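Local coordinates for probable Rab-related GTPase (PDB 5XC5), which binds GTP and magnesium as a mimivirus member of the Rab family of small GTPases and may take part in protein transport, at residues L83-V88 with L115-K120. The protein carries 1 engineered substitution. Residues are numbered along the deposited sequence; the frame is centred on the assembly and turned at random.
With GTP (guanosine-5'-triphosphate), chain B.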
# COMPACT_ATOMS: atom_id res chain seq x y z
N LEU A 83 1.82 -2.96 1.31
CA LEU A 83 1.84 -1.60 0.81
C LEU A 83 1.44 -0.69 1.97
O LEU A 83 0.35 -0.86 2.54
CB LEU A 83 0.83 -1.47 -0.33
CG LEU A 83 1.08 -2.34 -1.57
CD1 LEU A 83 -0.10 -2.28 -2.51
CD2 LEU A 83 2.33 -1.89 -2.31
N VAL A 84 2.31 0.25 2.33
CA VAL A 84 2.00 1.24 3.36
C VAL A 84 1.79 2.58 2.66
O VAL A 84 2.74 3.17 2.15
CB VAL A 84 3.11 1.35 4.41
CG1 VAL A 84 2.67 2.28 5.54
CG2 VAL A 84 3.44 -0.03 4.97
N VAL A 85 0.54 3.04 2.63
CA VAL A 85 0.14 4.18 1.81
C VAL A 85 0.03 5.43 2.67
O VAL A 85 -0.44 5.38 3.81
CB VAL A 85 -1.18 3.86 1.10
CG1 VAL A 85 -1.54 4.95 0.10
CG2 VAL A 85 -1.10 2.50 0.41
N PHE A 86 0.47 6.56 2.12
CA PHE A 86 0.21 7.87 2.73
C PHE A 86 -0.13 8.87 1.63
O PHE A 86 0.03 8.61 0.44
CB PHE A 86 1.36 8.34 3.63
CG PHE A 86 2.56 8.85 2.86
CD1 PHE A 86 3.54 7.96 2.44
CD2 PHE A 86 2.71 10.20 2.59
CE1 PHE A 86 4.65 8.42 1.75
CE2 PHE A 86 3.82 10.66 1.89
CZ PHE A 86 4.78 9.75 1.46
N ASP A 87 -0.59 10.04 2.06
CA ASP A 87 -1.03 11.12 1.16
C ASP A 87 0.03 12.21 1.24
O ASP A 87 0.34 12.69 2.34
CB ASP A 87 -2.39 11.60 1.69
CG ASP A 87 -2.94 12.87 1.04
OD1 ASP A 87 -2.23 13.60 0.33
OD2 ASP A 87 -4.14 13.13 1.30
N VAL A 88 0.59 12.59 0.09
CA VAL A 88 1.70 13.55 0.08
C VAL A 88 1.32 14.92 0.64
O VAL A 88 2.21 15.68 1.02
CB VAL A 88 2.36 13.69 -1.32
CG1 VAL A 88 3.05 12.40 -1.72
CG2 VAL A 88 1.32 14.11 -2.35
N LEU A 115 6.54 -1.85 0.83
CA LEU A 115 6.62 -0.77 -0.15
C LEU A 115 5.77 0.39 0.33
O LEU A 115 4.55 0.25 0.48
CB LEU A 115 6.15 -1.27 -1.52
CG LEU A 115 6.10 -0.24 -2.64
CD1 LEU A 115 7.44 0.44 -2.84
CD2 LEU A 115 5.63 -0.92 -3.92
N VAL A 116 6.42 1.52 0.61
CA VAL A 116 5.73 2.75 1.00
C VAL A 116 5.25 3.45 -0.27
O VAL A 116 6.03 3.69 -1.19
CB VAL A 116 6.68 3.66 1.80
CG1 VAL A 116 6.04 5.04 2.03
CG2 VAL A 116 7.07 3.00 3.12
N VAL A 117 3.96 3.77 -0.31
CA VAL A 117 3.35 4.40 -1.47
C VAL A 117 3.03 5.84 -1.12
O VAL A 117 2.16 6.11 -0.28
CB VAL A 117 2.07 3.68 -1.92
CG1 VAL A 117 1.45 4.37 -3.15
CG2 VAL A 117 2.37 2.21 -2.21
N ALA A 118 3.73 6.77 -1.77
CA ALA A 118 3.46 8.20 -1.65
C ALA A 118 2.36 8.51 -2.66
O ALA A 118 2.63 8.63 -3.86
CB ALA A 118 4.73 8.98 -1.93
N ASN A 119 1.13 8.61 -2.18
CA ASN A 119 -0.04 8.71 -3.04
C ASN A 119 -0.53 10.15 -3.16
O ASN A 119 -0.16 11.04 -2.40
CB ASN A 119 -1.17 7.82 -2.51
CG ASN A 119 -2.19 7.46 -3.58
OD1 ASN A 119 -1.87 7.39 -4.75
ND2 ASN A 119 -3.43 7.23 -3.16
N LYS A 120 -1.39 10.35 -4.16
CA LYS A 120 -2.02 11.63 -4.50
C LYS A 120 -1.05 12.60 -5.17
O LYS A 120 -1.20 13.82 -5.06
CB LYS A 120 -2.79 12.28 -3.34
CG LYS A 120 -3.70 11.31 -2.61
CD LYS A 120 -4.76 12.03 -1.83
CE LYS A 120 -5.60 11.05 -0.99
NZ LYS A 120 -6.66 11.79 -0.21
PG GTP B . -9.87 4.37 4.67
O1G GTP B . -10.59 3.15 4.12
O2G GTP B . -10.79 5.27 5.44
O3G GTP B . -8.64 4.00 5.47
O3B GTP B . -9.37 5.33 3.44
PB GTP B . -8.59 4.88 2.09
O1B GTP B . -9.09 3.54 1.60
O2B GTP B . -7.11 4.94 2.32
O3A GTP B . -8.88 6.08 1.05
PA GTP B . -9.98 6.06 -0.14
O1A GTP B . -9.52 5.15 -1.29
O2A GTP B . -11.38 5.79 0.44
O5' GTP B . -9.84 7.59 -0.68
C5' GTP B . -10.17 8.69 0.14
C4' GTP B . -10.46 9.91 -0.73
O4' GTP B . -9.25 10.28 -1.38
C3' GTP B . -11.49 9.65 -1.82
O3' GTP B . -12.32 10.79 -1.99
C2' GTP B . -10.64 9.46 -3.06
O2' GTP B . -11.32 9.82 -4.25
C1' GTP B . -9.45 10.36 -2.78
N9 GTP B . -8.27 9.85 -3.48
C8 GTP B . -7.81 8.56 -3.52
N7 GTP B . -6.69 8.51 -4.27
C5 GTP B . -6.43 9.77 -4.71
C6 GTP B . -5.42 10.31 -5.49
O6 GTP B . -4.49 9.63 -5.98
N1 GTP B . -5.47 11.66 -5.75
C2 GTP B . -6.46 12.47 -5.24
N2 GTP B . -6.43 13.77 -5.53
N3 GTP B . -7.46 11.96 -4.45
C4 GTP B . -7.42 10.62 -4.21
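Three oxygens grip Lys120 NZ. Across the contact it forms a salt bridge to Asp87 OD2, a weak bond at 3.2 Å. It also donates to GTP O4', again at 3.2 Å, and to the carbonyl O of Gly15. The lysine chain runs extended beyond CG. Its CG lies 3.5 Å from GTP C6, so the methylene groups pass along the guanine base before the amine reaches the ribose. The Asp87 carboxylate lies against the same chain, near CD, and its OD1 bonds Thr89 OG1. Asn119 and Lys120 belong to the NKxD motif, by which small GTPases recognise guanine. Here Asn119 ND2 bonds Val16 O, which ties the motif to the P-loop, and also Ser151 OG, itself hydrogen-bonded to GTP.

Residues 83-87 and 115-119 pair as parallel strands in register, Leu83 beside Leu115 through Asp87 beside Asn119. Val84 gives its N-H to Leu115 O and takes Val117 N-H on its O. Phe86 does the same with Val117 O and Asn119 N, two residues further on. Val117 N to Val84 O spans 2.8 Å, with the donor 36° out of the carbonyl plane. Val88 N to Asn119 O carries the pairing one residue past the end of strand 83-87.

On one face, Phe86 CG sits between its backbone N and carbonyl carbon (chi1 76°), which lays the ring over Ala118. One ring face receives Ala118 CA in a CH-pi contact, 4.0 Å from the centroid. Val116 CG1 meets the ring edge. On the other face, Leu83 CD2 touches Leu115 CD2, and Val85 lies alongside Val117.

The strands are the two arms of a right-handed beta-alpha-beta crossover. Its helix 91-107 packs on Val84 and Phe86. Helix 18-26 covers Val85 and Val117 on the opposite face. Strands 6-12 and 145-148 flank the pair in the sheet.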